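Local coordinates for MaoC-like dehydratase (Rhodospirillum rubrum, PDB 3EXZ), which probably acts as a MaoC-like dehydratase of the HotDog superfamily, adding or removing water at the double bond of enoyl-thioester substrates, at residues A[12-17]-A[102-107]; A[66-71]-A[98-103]; A[82-87]-A[136-141]; A[90-95]-A[131-136]; A[114-119]-A[141-146]. All blocks are in the same frame, centred on the assembly; numbering follows the deposited sequence.

Contact 1 of 5, residues A[12-17]-A[102-107]; sequences DRFDSA and TTVLAI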
# COMPACT_ATOMS: atom_id res chain seq x y z
N ASP A 12 12.17 8.32 -18.56
CA ASP A 12 10.86 8.81 -18.96
C ASP A 12 10.05 9.28 -17.76
O ASP A 12 9.98 8.60 -16.73
CB ASP A 12 10.08 7.73 -19.72
CG ASP A 12 10.53 7.59 -21.15
OD1 ASP A 12 11.07 8.58 -21.70
OD2 ASP A 12 10.34 6.51 -21.74
N ARG A 13 9.44 10.45 -17.90
CA ARG A 13 8.64 11.04 -16.84
C ARG A 13 7.17 11.09 -17.24
O ARG A 13 6.85 11.43 -18.38
CB ARG A 13 9.16 12.44 -16.52
CG ARG A 13 10.54 12.47 -15.86
CD ARG A 13 11.11 13.89 -15.84
NE ARG A 13 12.50 13.95 -15.40
CZ ARG A 13 13.56 13.76 -16.19
NH1 ARG A 13 13.40 13.52 -17.49
NH2 ARG A 13 14.79 13.82 -15.68
N PHE A 14 6.30 10.74 -16.30
CA PHE A 14 4.85 10.75 -16.52
C PHE A 14 4.16 11.52 -15.40
O PHE A 14 4.58 11.48 -14.24
CB PHE A 14 4.29 9.33 -16.56
CG PHE A 14 4.82 8.52 -17.69
CD1 PHE A 14 4.27 8.63 -18.97
CD2 PHE A 14 5.94 7.72 -17.51
CE1 PHE A 14 4.83 7.95 -20.04
CE2 PHE A 14 6.51 7.04 -18.59
CZ PHE A 14 5.95 7.16 -19.85
N ASP A 15 3.07 12.19 -15.75
CA ASP A 15 2.34 12.98 -14.79
C ASP A 15 0.87 12.70 -14.79
O ASP A 15 0.25 12.57 -15.84
CB ASP A 15 2.61 14.45 -15.04
CG ASP A 15 3.42 15.05 -13.93
OD1 ASP A 15 2.80 15.54 -12.96
OD2 ASP A 15 4.66 15.01 -14.01
N SER A 16 0.30 12.59 -13.60
CA SER A 16 -1.12 12.29 -13.48
C SER A 16 -1.94 13.56 -13.34
O SER A 16 -1.40 14.66 -13.19
CB SER A 16 -1.37 11.44 -12.22
OG SER A 16 -1.41 12.25 -11.04
N ALA A 17 -3.26 13.40 -13.42
CA ALA A 17 -4.18 14.50 -13.19
C ALA A 17 -4.22 14.64 -11.64
O ALA A 17 -3.57 13.87 -10.90
CB ALA A 17 -5.55 14.20 -13.75
N THR A 102 5.77 10.18 -12.07
CA THR A 102 6.47 8.90 -12.18
C THR A 102 7.68 8.91 -13.11
O THR A 102 7.62 9.48 -14.20
CB THR A 102 5.46 7.79 -12.63
OG1 THR A 102 4.31 7.80 -11.77
CG2 THR A 102 6.10 6.39 -12.56
N THR A 103 8.77 8.29 -12.67
CA THR A 103 9.99 8.22 -13.47
C THR A 103 10.44 6.76 -13.64
O THR A 103 10.44 6.00 -12.67
CB THR A 103 11.18 8.97 -12.80
OG1 THR A 103 10.81 10.33 -12.54
CG2 THR A 103 12.42 8.96 -13.72
N VAL A 104 10.77 6.38 -14.87
CA VAL A 104 11.28 5.04 -15.17
C VAL A 104 12.78 5.08 -14.79
O VAL A 104 13.56 5.87 -15.34
CB VAL A 104 11.14 4.68 -16.66
CG1 VAL A 104 11.64 3.25 -16.90
CG2 VAL A 104 9.69 4.82 -17.09
N LEU A 105 13.18 4.24 -13.84
CA LEU A 105 14.55 4.19 -13.35
C LEU A 105 15.37 3.10 -14.00
O LEU A 105 16.60 3.20 -14.08
CB LEU A 105 14.57 3.98 -11.83
CG LEU A 105 13.92 5.03 -10.91
CD1 LEU A 105 14.36 4.78 -9.46
CD2 LEU A 105 14.33 6.42 -11.35
N ALA A 106 14.68 2.07 -14.46
CA ALA A 106 15.34 0.94 -15.10
C ALA A 106 14.36 0.01 -15.82
O ALA A 106 13.19 -0.08 -15.43
CB ALA A 106 16.12 0.13 -14.03
N ILE A 107 14.84 -0.64 -16.88
CA ILE A 107 14.05 -1.62 -17.64
C ILE A 107 14.93 -2.87 -17.64
O ILE A 107 16.09 -2.84 -18.05
CB ILE A 107 13.78 -1.16 -19.09
CG1 ILE A 107 12.77 -0.01 -19.08
CG2 ILE A 107 13.22 -2.32 -19.90
CD1 ILE A 107 13.30 1.24 -19.73
O HOH W 1 2.70 9.52 -12.73
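Phe14 and Thr102 face each other as an antiparallel hydrogen-bonded pair: Phe14 N gives its proton to Thr102 O at 2.8 Å, and Thr102 N returns one to Phe14 O at 2.8 Å. Two residues along, Val104 N donates to Asp12 O at 3.0 Å, while Arg13 and Thr103 between them form a non-hydrogen-bonded pair with CA atoms 4.6 Å apart. The tight side is the one carrying Phe14 and Thr102. Phe14 CG stands anti to its own carbonyl carbon (chi1 -63°), and the edge of the ring, near its plane, meets one methyl of Val104, CE2 to CG2 4.2 Å. The same methyl rests on Asp12 CB at 3.9 Å, and Val104 itself is backed by Val119 of strand 116-126. Thr102, buried on this side, has its hydroxyl bonded to Ser123 OG, and Leu3 and Pro74 lie against Phe14. The other side is looser. There Arg13 and Thr103 run side by side in the same direction, touching merely through Arg13 CG and Thr103 OG1 at 4.0 Å, and the extended arginine chain leads into solvent. An N-terminal edge strand paired antiparallel with a long neighbour, its Thr102 side packed and its Arg13 side turned to solvent, fits the outer part of the HotDog sheet.

Contact 2 of 5, residues A[66-71]-A[98-103]; sequences RLLVTS and LHVETT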
# COMPACT_ATOMS: atom_id res chain seq x y z
N ARG A 66 -5.08 4.84 -8.18
CA ARG A 66 -6.15 5.37 -9.03
C ARG A 66 -5.58 6.39 -10.02
O ARG A 66 -5.86 6.32 -11.21
CB ARG A 66 -7.25 6.02 -8.18
CG ARG A 66 -8.26 6.84 -9.00
CD ARG A 66 -9.35 7.43 -8.11
NE ARG A 66 -10.42 8.09 -8.85
CZ ARG A 66 -10.36 9.33 -9.33
NH1 ARG A 66 -9.27 10.07 -9.17
NH2 ARG A 66 -11.41 9.84 -9.98
N LEU A 67 -4.80 7.35 -9.54
CA LEU A 67 -4.21 8.36 -10.42
C LEU A 67 -3.29 7.72 -11.45
O LEU A 67 -3.24 8.15 -12.61
CB LEU A 67 -3.39 9.37 -9.61
CG LEU A 67 -4.21 10.21 -8.63
CD1 LEU A 67 -3.30 11.17 -7.86
CD2 LEU A 67 -5.28 10.97 -9.40
N LEU A 68 -2.53 6.72 -11.02
CA LEU A 68 -1.62 6.02 -11.91
C LEU A 68 -2.41 5.31 -13.01
O LEU A 68 -2.09 5.40 -14.20
CB LEU A 68 -0.80 5.00 -11.11
CG LEU A 68 0.73 5.19 -10.94
CD1 LEU A 68 1.08 6.66 -10.73
CD2 LEU A 68 1.24 4.33 -9.78
N VAL A 69 -3.46 4.61 -12.60
CA VAL A 69 -4.26 3.85 -13.54
C VAL A 69 -5.00 4.72 -14.53
O VAL A 69 -4.99 4.44 -15.73
CB VAL A 69 -5.27 2.92 -12.79
CG1 VAL A 69 -6.36 2.45 -13.73
CG2 VAL A 69 -4.53 1.72 -12.21
N THR A 70 -5.61 5.80 -14.04
CA THR A 70 -6.40 6.65 -14.91
C THR A 70 -5.64 7.72 -15.68
O THR A 70 -6.10 8.14 -16.74
CB THR A 70 -7.61 7.26 -14.13
OG1 THR A 70 -7.15 8.02 -13.01
CG2 THR A 70 -8.54 6.13 -13.63
N SER A 71 -4.48 8.13 -15.20
CA SER A 71 -3.72 9.15 -15.93
C SER A 71 -2.21 9.13 -15.80
O SER A 71 -1.50 9.42 -16.77
CB SER A 71 -4.22 10.55 -15.54
OG SER A 71 -4.21 10.74 -14.12
N LEU A 98 -3.43 16.40 -4.65
CA LEU A 98 -2.39 15.45 -4.99
C LEU A 98 -2.34 15.13 -6.48
O LEU A 98 -3.36 15.11 -7.17
CB LEU A 98 -2.61 14.12 -4.25
CG LEU A 98 -2.86 14.16 -2.73
CD1 LEU A 98 -3.00 12.75 -2.17
CD2 LEU A 98 -1.71 14.91 -2.05
N HIS A 99 -1.12 14.91 -6.96
CA HIS A 99 -0.91 14.45 -8.32
C HIS A 99 0.35 13.59 -8.23
O HIS A 99 1.15 13.73 -7.29
CB HIS A 99 -0.73 15.58 -9.32
CG HIS A 99 0.59 16.25 -9.24
ND1 HIS A 99 0.92 17.11 -8.22
CD2 HIS A 99 1.69 16.15 -10.03
CE1 HIS A 99 2.17 17.51 -8.38
NE2 HIS A 99 2.66 16.94 -9.47
N VAL A 100 0.54 12.69 -9.18
CA VAL A 100 1.70 11.83 -9.13
C VAL A 100 2.67 12.06 -10.27
O VAL A 100 2.26 12.25 -11.42
CB VAL A 100 1.29 10.34 -9.15
CG1 VAL A 100 2.51 9.45 -8.86
CG2 VAL A 100 0.18 10.09 -8.13
N GLU A 101 3.96 12.08 -9.94
CA GLU A 101 5.03 12.23 -10.93
C GLU A 101 5.86 10.91 -10.96
O GLU A 101 6.56 10.58 -10.00
CB GLU A 101 5.94 13.42 -10.60
CG GLU A 101 5.34 14.75 -11.05
CD GLU A 101 6.15 15.95 -10.59
OE1 GLU A 101 7.35 15.77 -10.28
OE2 GLU A 101 5.58 17.07 -10.55
N THR A 102 5.77 10.18 -12.07
CA THR A 102 6.47 8.90 -12.18
C THR A 102 7.68 8.91 -13.11
O THR A 102 7.62 9.48 -14.20
CB THR A 102 5.46 7.79 -12.63
OG1 THR A 102 4.31 7.80 -11.77
CG2 THR A 102 6.10 6.39 -12.56
N THR A 103 8.77 8.29 -12.67
CA THR A 103 9.99 8.22 -13.47
C THR A 103 10.44 6.76 -13.64
O THR A 103 10.44 6.00 -12.67
CB THR A 103 11.18 8.97 -12.80
OG1 THR A 103 10.81 10.33 -12.54
CG2 THR A 103 12.42 8.96 -13.72
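Leu67 and Val100 bring the two backbones nearest, their CA atoms 7.0 Å apart, where helix 66-71 passes over strand 98-103. The axes come within 8.6 Å and their directions differ by 68°, so the helix runs slantwise over the sheet and just two consecutive residues of it, Leu67 and Leu68, reach the strand. Between them they straddle Val100. Leu67 sets CD1 on one methyl of the valine, CG2, at 3.7 Å, and the same CD1 extends over the backbone of Leu98 and His99. Leu68 crosses Val100 at about a right angle and puts its own CD1 on the other methyl, CG1, also at 3.7 Å. Its chi1 of -113° is far from a staggered position, a somewhat strained setting that brings CG round toward the strand. Leu68 CD1 continues to Thr102 OG1, 3.6 Å away, a hydroxyl hydrogen-bonded to Ser123 OG. Polar side chains look after themselves elsewhere. Ser71 OG bonds Leu67 O, on a lone pair, at 3.2 Å and also takes the N-H of Ala17, and on the side of the strand turned from the helix His99 NE2 bonds Glu101 OE2 at 3.1 Å, the carboxylate oxygen lying in the ring plane. Contact between the central helix of the HotDog fold and its sheet is therefore apolar here, held by methyl-to-methyl packing and burial, while the polar groups find their hydrogen bonds away from this interface.

Contact 3 of 5, residues A[82-87]-A[136-141]; sequences AGTELS and STAKVV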
# COMPACT_ATOMS: atom_id res chain seq x y z
N ALA A 82 4.73 -6.24 -8.92
CA ALA A 82 5.34 -7.41 -8.30
C ALA A 82 5.63 -7.01 -6.84
O ALA A 82 5.38 -7.77 -5.90
CB ALA A 82 6.62 -7.80 -9.02
N GLY A 83 6.16 -5.80 -6.66
CA GLY A 83 6.46 -5.29 -5.34
C GLY A 83 6.88 -3.84 -5.39
O GLY A 83 7.15 -3.29 -6.46
N THR A 84 6.98 -3.21 -4.22
CA THR A 84 7.37 -1.81 -4.16
C THR A 84 8.02 -1.39 -2.85
O THR A 84 7.79 -2.01 -1.81
CB THR A 84 6.12 -0.88 -4.38
OG1 THR A 84 6.54 0.48 -4.55
CG2 THR A 84 5.17 -0.93 -3.17
N GLU A 85 8.86 -0.36 -2.94
CA GLU A 85 9.50 0.24 -1.77
C GLU A 85 8.60 1.46 -1.51
O GLU A 85 8.49 2.37 -2.34
CB GLU A 85 10.92 0.69 -2.06
CG GLU A 85 11.66 1.32 -0.87
CD GLU A 85 11.19 2.74 -0.50
OE1 GLU A 85 10.72 3.49 -1.39
OE2 GLU A 85 11.31 3.10 0.69
N LEU A 86 7.99 1.49 -0.33
CA LEU A 86 7.03 2.53 0.01
C LEU A 86 7.43 3.37 1.20
O LEU A 86 7.92 2.84 2.20
CB LEU A 86 5.69 1.83 0.28
CG LEU A 86 4.37 2.59 0.06
CD1 LEU A 86 4.39 3.32 -1.29
CD2 LEU A 86 3.22 1.59 0.11
N SER A 87 7.27 4.68 1.08
CA SER A 87 7.54 5.56 2.21
C SER A 87 6.60 6.76 2.16
O SER A 87 6.13 7.15 1.08
CB SER A 87 9.00 6.02 2.23
OG SER A 87 9.34 6.75 1.07
N SER A 136 6.77 5.64 -4.03
CA SER A 136 6.61 4.23 -4.30
C SER A 136 7.55 3.86 -5.44
O SER A 136 7.34 4.27 -6.58
CB SER A 136 5.15 3.95 -4.68
OG SER A 136 4.92 2.57 -4.89
N THR A 137 8.63 3.13 -5.13
CA THR A 137 9.58 2.67 -6.14
C THR A 137 9.08 1.25 -6.41
O THR A 137 9.40 0.29 -5.70
CB THR A 137 11.01 2.67 -5.61
OG1 THR A 137 11.34 4.00 -5.19
CG2 THR A 137 11.99 2.24 -6.70
N ALA A 138 8.28 1.11 -7.46
CA ALA A 138 7.66 -0.16 -7.82
C ALA A 138 8.27 -0.89 -8.99
O ALA A 138 8.86 -0.27 -9.88
CB ALA A 138 6.15 0.09 -8.11
N LYS A 139 8.15 -2.21 -8.98
CA LYS A 139 8.61 -3.01 -10.11
C LYS A 139 7.31 -3.48 -10.78
O LYS A 139 6.50 -4.19 -10.18
CB LYS A 139 9.45 -4.19 -9.66
CG LYS A 139 10.80 -3.78 -9.08
CD LYS A 139 11.50 -4.97 -8.44
CE LYS A 139 12.94 -4.63 -8.08
NZ LYS A 139 13.67 -3.98 -9.22
N VAL A 140 7.13 -3.08 -12.03
CA VAL A 140 5.94 -3.41 -12.80
C VAL A 140 6.31 -4.36 -13.93
O VAL A 140 7.43 -4.31 -14.45
CB VAL A 140 5.30 -2.08 -13.34
CG1 VAL A 140 4.02 -2.36 -14.09
CG2 VAL A 140 5.02 -1.15 -12.17
N VAL A 141 5.38 -5.24 -14.29
CA VAL A 141 5.60 -6.19 -15.37
C VAL A 141 5.00 -5.61 -16.64
O VAL A 141 3.79 -5.43 -16.75
CB VAL A 141 4.93 -7.56 -15.09
CG1 VAL A 141 5.43 -8.59 -16.09
CG2 VAL A 141 5.23 -8.00 -13.66
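The carbonyl groups of Glu85 and Thr137 each accept the other's N-H, but differently: Glu85 N approaches Thr137 O from above the carbonyl plane, 42° out of it, at 2.9 Å, whereas Thr137 N lies in the plane of the Glu85 carbonyl. The carboxylate of Glu85, bent over at chi2, brings OE1 no closer than 3.9 Å to Thr137 OG1. These are neighbouring strands of the HotDog sheet, almost exactly antiparallel, and strand 81-87 is its last strand within the chain. Beyond it Gly83, Thr84, Leu86 and Ser87 pair with an antiparallel strand of the second subunit, so the sheet runs on through the dimer. Toward the corner at Ala82 the bonds straighten: Lys139 N meets Gly83 O, and Ala82 N meets Lys139 O at 3.0 Å with an angle of 179° at the hydrogen. The side bearing Thr84, Leu86, Ser136 and Ala138 is the more buried one. Ala138 CB sits 3.6 Å from Thr84 OG1, and Leu86 CD1 packs on Ser136 CB at 3.5 Å, with Leu86 also reaching Trp58 of the second subunit. Thr84 OG1 is anti to its backbone N (chi1 -170°), as is Ser136 OG to its own. The two hydroxyls meet in a 2.7 Å hydrogen bond, Thr84 OG1 to Ser136 OG, which either could donate.

Contact 4 of 5, residues A[90-95]-A[131-136]; sequences NPTRPG and EVVQRS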
# COMPACT_ATOMS: atom_id res chain seq x y z
N ASN A 90 5.83 13.03 4.22
CA ASN A 90 4.98 14.02 4.85
C ASN A 90 3.54 13.51 4.89
O ASN A 90 3.10 12.76 4.01
CB ASN A 90 5.03 15.37 4.12
CG ASN A 90 6.44 15.94 4.05
OD1 ASN A 90 7.24 15.57 3.19
ND2 ASN A 90 6.76 16.85 4.98
N PRO A 91 2.79 13.90 5.94
CA PRO A 91 1.40 13.49 6.11
C PRO A 91 0.55 14.03 4.96
O PRO A 91 0.90 15.05 4.36
CB PRO A 91 0.99 14.16 7.42
CG PRO A 91 2.27 14.33 8.17
CD PRO A 91 3.26 14.69 7.09
N THR A 92 -0.55 13.35 4.66
CA THR A 92 -1.49 13.83 3.64
C THR A 92 -2.61 14.47 4.47
O THR A 92 -3.19 13.84 5.35
CB THR A 92 -2.08 12.72 2.78
OG1 THR A 92 -1.03 12.18 1.97
CG2 THR A 92 -3.18 13.29 1.86
N ARG A 93 -2.92 15.72 4.15
CA ARG A 93 -3.89 16.53 4.88
C ARG A 93 -5.17 16.80 4.12
O ARG A 93 -5.16 16.81 2.89
CB ARG A 93 -3.27 17.87 5.20
CG ARG A 93 -1.92 17.86 5.91
CD ARG A 93 -2.05 17.29 7.30
NE ARG A 93 -0.81 17.38 8.07
CZ ARG A 93 -0.68 16.98 9.32
NH1 ARG A 93 -1.71 16.44 9.96
NH2 ARG A 93 0.48 17.12 9.95
N PRO A 94 -6.27 17.07 4.85
CA PRO A 94 -7.57 17.39 4.24
C PRO A 94 -7.32 18.69 3.47
O PRO A 94 -6.60 19.58 3.98
CB PRO A 94 -8.49 17.62 5.43
CG PRO A 94 -7.86 16.88 6.55
CD PRO A 94 -6.37 17.00 6.32
N GLY A 95 -7.90 18.82 2.28
CA GLY A 95 -7.73 20.01 1.46
C GLY A 95 -6.55 19.92 0.50
O GLY A 95 -6.38 20.77 -0.37
N GLU A 131 5.58 19.08 -1.68
CA GLU A 131 6.09 18.08 -0.74
C GLU A 131 5.64 16.67 -1.14
O GLU A 131 4.55 16.47 -1.69
CB GLU A 131 5.56 18.34 0.68
CG GLU A 131 5.56 19.80 1.11
CD GLU A 131 4.91 20.00 2.47
OE1 GLU A 131 3.78 19.51 2.67
OE2 GLU A 131 5.52 20.66 3.33
N VAL A 132 6.49 15.69 -0.84
CA VAL A 132 6.20 14.31 -1.15
C VAL A 132 5.43 13.62 -0.02
O VAL A 132 5.97 13.45 1.08
CB VAL A 132 7.51 13.51 -1.40
CG1 VAL A 132 7.19 12.08 -1.81
CG2 VAL A 132 8.34 14.21 -2.46
N VAL A 133 4.17 13.26 -0.28
CA VAL A 133 3.38 12.55 0.73
C VAL A 133 3.52 11.03 0.56
O VAL A 133 3.09 10.25 1.41
CB VAL A 133 1.88 12.95 0.73
CG1 VAL A 133 1.77 14.45 1.01
CG2 VAL A 133 1.20 12.59 -0.59
N GLN A 134 4.14 10.60 -0.54
CA GLN A 134 4.40 9.18 -0.75
C GLN A 134 5.37 8.96 -1.88
O GLN A 134 5.31 9.65 -2.90
CB GLN A 134 3.13 8.38 -1.07
CG GLN A 134 3.38 6.87 -1.18
CD GLN A 134 2.16 6.05 -1.59
OE1 GLN A 134 2.01 5.65 -2.75
NE2 GLN A 134 1.28 5.81 -0.62
N ARG A 135 6.29 8.03 -1.68
CA ARG A 135 7.19 7.63 -2.74
C ARG A 135 7.04 6.12 -2.82
O ARG A 135 7.14 5.40 -1.81
CB ARG A 135 8.65 8.00 -2.50
CG ARG A 135 9.60 7.21 -3.39
CD ARG A 135 11.00 7.79 -3.32
NE ARG A 135 11.05 9.11 -3.94
CZ ARG A 135 12.18 9.78 -4.17
NH1 ARG A 135 13.35 9.23 -3.86
NH2 ARG A 135 12.14 10.98 -4.74
N SER A 136 6.77 5.64 -4.03
CA SER A 136 6.61 4.23 -4.30
C SER A 136 7.55 3.86 -5.44
O SER A 136 7.34 4.27 -6.58
CB SER A 136 5.15 3.95 -4.68
OG SER A 136 4.92 2.57 -4.89
O HOH W 2 1.48 10.84 3.61
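Val133 is half of a classic beta bulge, facing Thr125 together with Gln134 where strand 132-143 turns a corner, and against this bulge comes Asn90 with the irregular 90-95 connection between strands 81-87 and 97-109. The backbone hydrogen bond between them is Asn90 N to Val132 O, 3.2 Å and bent to 136° at the hydrogen. Next to it Asn90 O receives a CA-H contact from Val133 CA at 3.3 Å. A water links the two segments further, donating to Val133 O at 2.8 Å and accepting, at a longer distance, from Thr92 OG1; it also lies very close to Asn90 O. Oxygens of the loop also lie against the valine side chain. Thr92 crosses it at about a right angle and presses OG1 on Val133 CB at 3.3 Å, with Val133 CG2 hardly farther from that oxygen. Val133 CG1 is anti to the carbonyl carbon (chi1 -60°) and touches Pro91 O at 3.5 Å, which leaves CG2 in the crowded position between backbone N and carbonyl carbon. Farther along the loop, Pro91 CB covers one face of the Arg93 guanidinium, 3.6 Å above its plane and toward the rim, and that arginine hydrogen-bonds Phe50 O and Leu53 O. Thr92 OG1 has a second partner in Thr60 OG1 of helix 57-72, and Val133 packs on the same threonine. Leu98, near the start of strand 97-109, closes over the methyls of Val133 and Thr92, so the contact sits where the loop, the bulged strand and the central helix converge.

Contact 5 of 5, residues A[114-119]-A[141-146]; sequences PDRAIV and VVFRRP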
# COMPACT_ATOMS: atom_id res chain seq x y z
N PRO A 114 11.40 -13.31 -23.01
CA PRO A 114 11.71 -12.07 -23.71
C PRO A 114 10.60 -11.15 -24.21
O PRO A 114 10.90 -10.06 -24.71
CB PRO A 114 12.68 -12.50 -24.79
CG PRO A 114 12.21 -13.88 -25.15
CD PRO A 114 11.79 -14.49 -23.82
N ASP A 115 9.36 -11.56 -24.05
CA ASP A 115 8.27 -10.70 -24.47
C ASP A 115 7.80 -9.76 -23.35
O ASP A 115 6.78 -9.08 -23.48
CB ASP A 115 7.07 -11.52 -24.98
CG ASP A 115 6.45 -12.41 -23.92
OD1 ASP A 115 7.16 -12.81 -22.97
OD2 ASP A 115 5.24 -12.70 -24.04
N ARG A 116 8.58 -9.68 -22.27
CA ARG A 116 8.22 -8.85 -21.12
C ARG A 116 9.48 -8.43 -20.35
O ARG A 116 10.54 -9.03 -20.50
CB ARG A 116 7.29 -9.64 -20.20
CG ARG A 116 7.99 -10.76 -19.45
CD ARG A 116 7.17 -11.26 -18.30
NE ARG A 116 6.42 -12.46 -18.63
CZ ARG A 116 5.64 -13.11 -17.78
NH1 ARG A 116 5.49 -12.67 -16.54
NH2 ARG A 116 5.02 -14.22 -18.16
N ALA A 117 9.33 -7.39 -19.53
CA ALA A 117 10.43 -6.85 -18.74
C ALA A 117 9.89 -6.33 -17.41
O ALA A 117 8.69 -6.07 -17.29
CB ALA A 117 11.10 -5.69 -19.50
N ILE A 118 10.78 -6.21 -16.43
CA ILE A 118 10.40 -5.64 -15.14
C ILE A 118 10.89 -4.20 -15.21
O ILE A 118 12.09 -3.93 -15.32
CB ILE A 118 11.03 -6.40 -13.96
CG1 ILE A 118 10.20 -7.66 -13.68
CG2 ILE A 118 11.09 -5.51 -12.73
CD1 ILE A 118 10.84 -8.60 -12.70
N VAL A 119 9.94 -3.27 -15.18
CA VAL A 119 10.23 -1.84 -15.26
C VAL A 119 10.13 -1.22 -13.87
O VAL A 119 9.08 -1.31 -13.22
CB VAL A 119 9.24 -1.11 -16.22
CG1 VAL A 119 9.63 0.37 -16.36
CG2 VAL A 119 9.24 -1.79 -17.59
N VAL A 141 5.38 -5.24 -14.29
CA VAL A 141 5.60 -6.19 -15.37
C VAL A 141 5.00 -5.61 -16.64
O VAL A 141 3.79 -5.43 -16.75
CB VAL A 141 4.93 -7.56 -15.09
CG1 VAL A 141 5.43 -8.59 -16.09
CG2 VAL A 141 5.23 -8.00 -13.66
N VAL A 142 5.87 -5.32 -17.60
CA VAL A 142 5.43 -4.75 -18.87
C VAL A 142 5.81 -5.59 -20.08
O VAL A 142 6.99 -5.89 -20.32
CB VAL A 142 6.03 -3.34 -19.07
CG1 VAL A 142 5.46 -2.72 -20.34
CG2 VAL A 142 5.73 -2.45 -17.87
N PHE A 143 4.80 -5.98 -20.84
CA PHE A 143 4.99 -6.76 -22.06
C PHE A 143 5.06 -5.84 -23.29
O PHE A 143 4.58 -4.71 -23.27
CB PHE A 143 3.80 -7.71 -22.27
CG PHE A 143 3.71 -8.81 -21.26
CD1 PHE A 143 4.14 -10.10 -21.57
CD2 PHE A 143 3.18 -8.58 -20.00
CE1 PHE A 143 4.07 -11.13 -20.63
CE2 PHE A 143 3.10 -9.60 -19.05
CZ PHE A 143 3.54 -10.88 -19.38
N ARG A 144 5.70 -6.32 -24.36
CA ARG A 144 5.73 -5.53 -25.58
C ARG A 144 4.40 -5.78 -26.31
O ARG A 144 3.69 -6.75 -26.02
CB ARG A 144 6.96 -5.88 -26.44
CG ARG A 144 7.37 -7.33 -26.47
CD ARG A 144 8.83 -7.44 -26.92
NE ARG A 144 9.14 -6.48 -27.97
CZ ARG A 144 10.24 -6.50 -28.73
NH1 ARG A 144 11.16 -7.44 -28.54
NH2 ARG A 144 10.41 -5.59 -29.67
N ARG A 145 4.04 -4.88 -27.23
CA ARG A 145 2.78 -5.00 -27.96
C ARG A 145 2.69 -6.32 -28.69
O ARG A 145 3.63 -6.73 -29.36
CB ARG A 145 2.60 -3.86 -28.96
CG ARG A 145 3.74 -3.67 -29.94
CD ARG A 145 4.66 -2.54 -29.49
NE ARG A 145 3.89 -1.36 -29.12
CZ ARG A 145 4.11 -0.14 -29.58
NH1 ARG A 145 5.09 0.08 -30.44
NH2 ARG A 145 3.33 0.87 -29.19
N PRO A 146 1.56 -7.02 -28.53
CA PRO A 146 1.35 -8.31 -29.19
C PRO A 146 1.45 -8.16 -30.70
O PRO A 146 1.34 -7.05 -31.23
CB PRO A 146 -0.07 -8.69 -28.79
CG PRO A 146 -0.31 -7.96 -27.52
CD PRO A 146 0.39 -6.64 -27.72
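Val142 O is gripped twice, by the N-H of Ala117 at 2.9 Å and by the CA-H of Arg116, whose CA lies 3.3 Å away. This is the open end of the beta hairpin formed by strands 116-126 and 132-143 in the HotDog sheet, where the strands run antiparallel. Val142 N answers Ala117 O almost straight, 172° at the hydrogen, and past the strand end Arg144 N reaches Asp115 O from above the carbonyl plane. On the face carrying Arg116, Val141 and Phe143, Arg116 and Phe143 lie side by side, pointing the same way. Arg116 CG takes a tight place between backbone N and carbonyl carbon (chi1 72°). CB stands over the ring face in a CH-pi contact, 3.7 Å from the centroid of Phe143, and the chain bends at chi3, which brings NE to the ring; a guanidinium face lies over Phe143 CZ, with the planes inclined at 47°. Arg116 CD also meets Val141 CG1 at 3.9 Å. An alanine at Arg116 would keep the CB contact, but would probably leave Phe143 CZ and Val141 CG1 without their cover and loosen the interface with Leu49 of the second subunit, which packs on both Arg116 and Phe143. Asp115 comes to the ring from its edge, OD2 in the ring plane and 3.8 Å from Phe143 CD1. Beneath the sheet the buried side is held by two methyls, Val119 CG2 on Val142 CG2 at 3.6 Å.

From the N terminus, contact 1 opens first, and its long loop closes when strand 97-109 pairs with strand 13-20. Contact 2 opens within that loop, at the central helix, and ends on the same strand, sharing Thr102 and Thr103; Ser16 OG also bonds Val100 N. Contacts 3 and 4 open before these loops close and so cross both. Contact 4 lies wholly within contact 3, and both end on strand 132-143, meeting at Ser136. Contact 5 begins after contacts 1 and 2 have closed, crosses 3 and 4, and joins contact 3 at Val141. Together they join all five strands in one sheet and fasten the helix and the 90-95 loop to it.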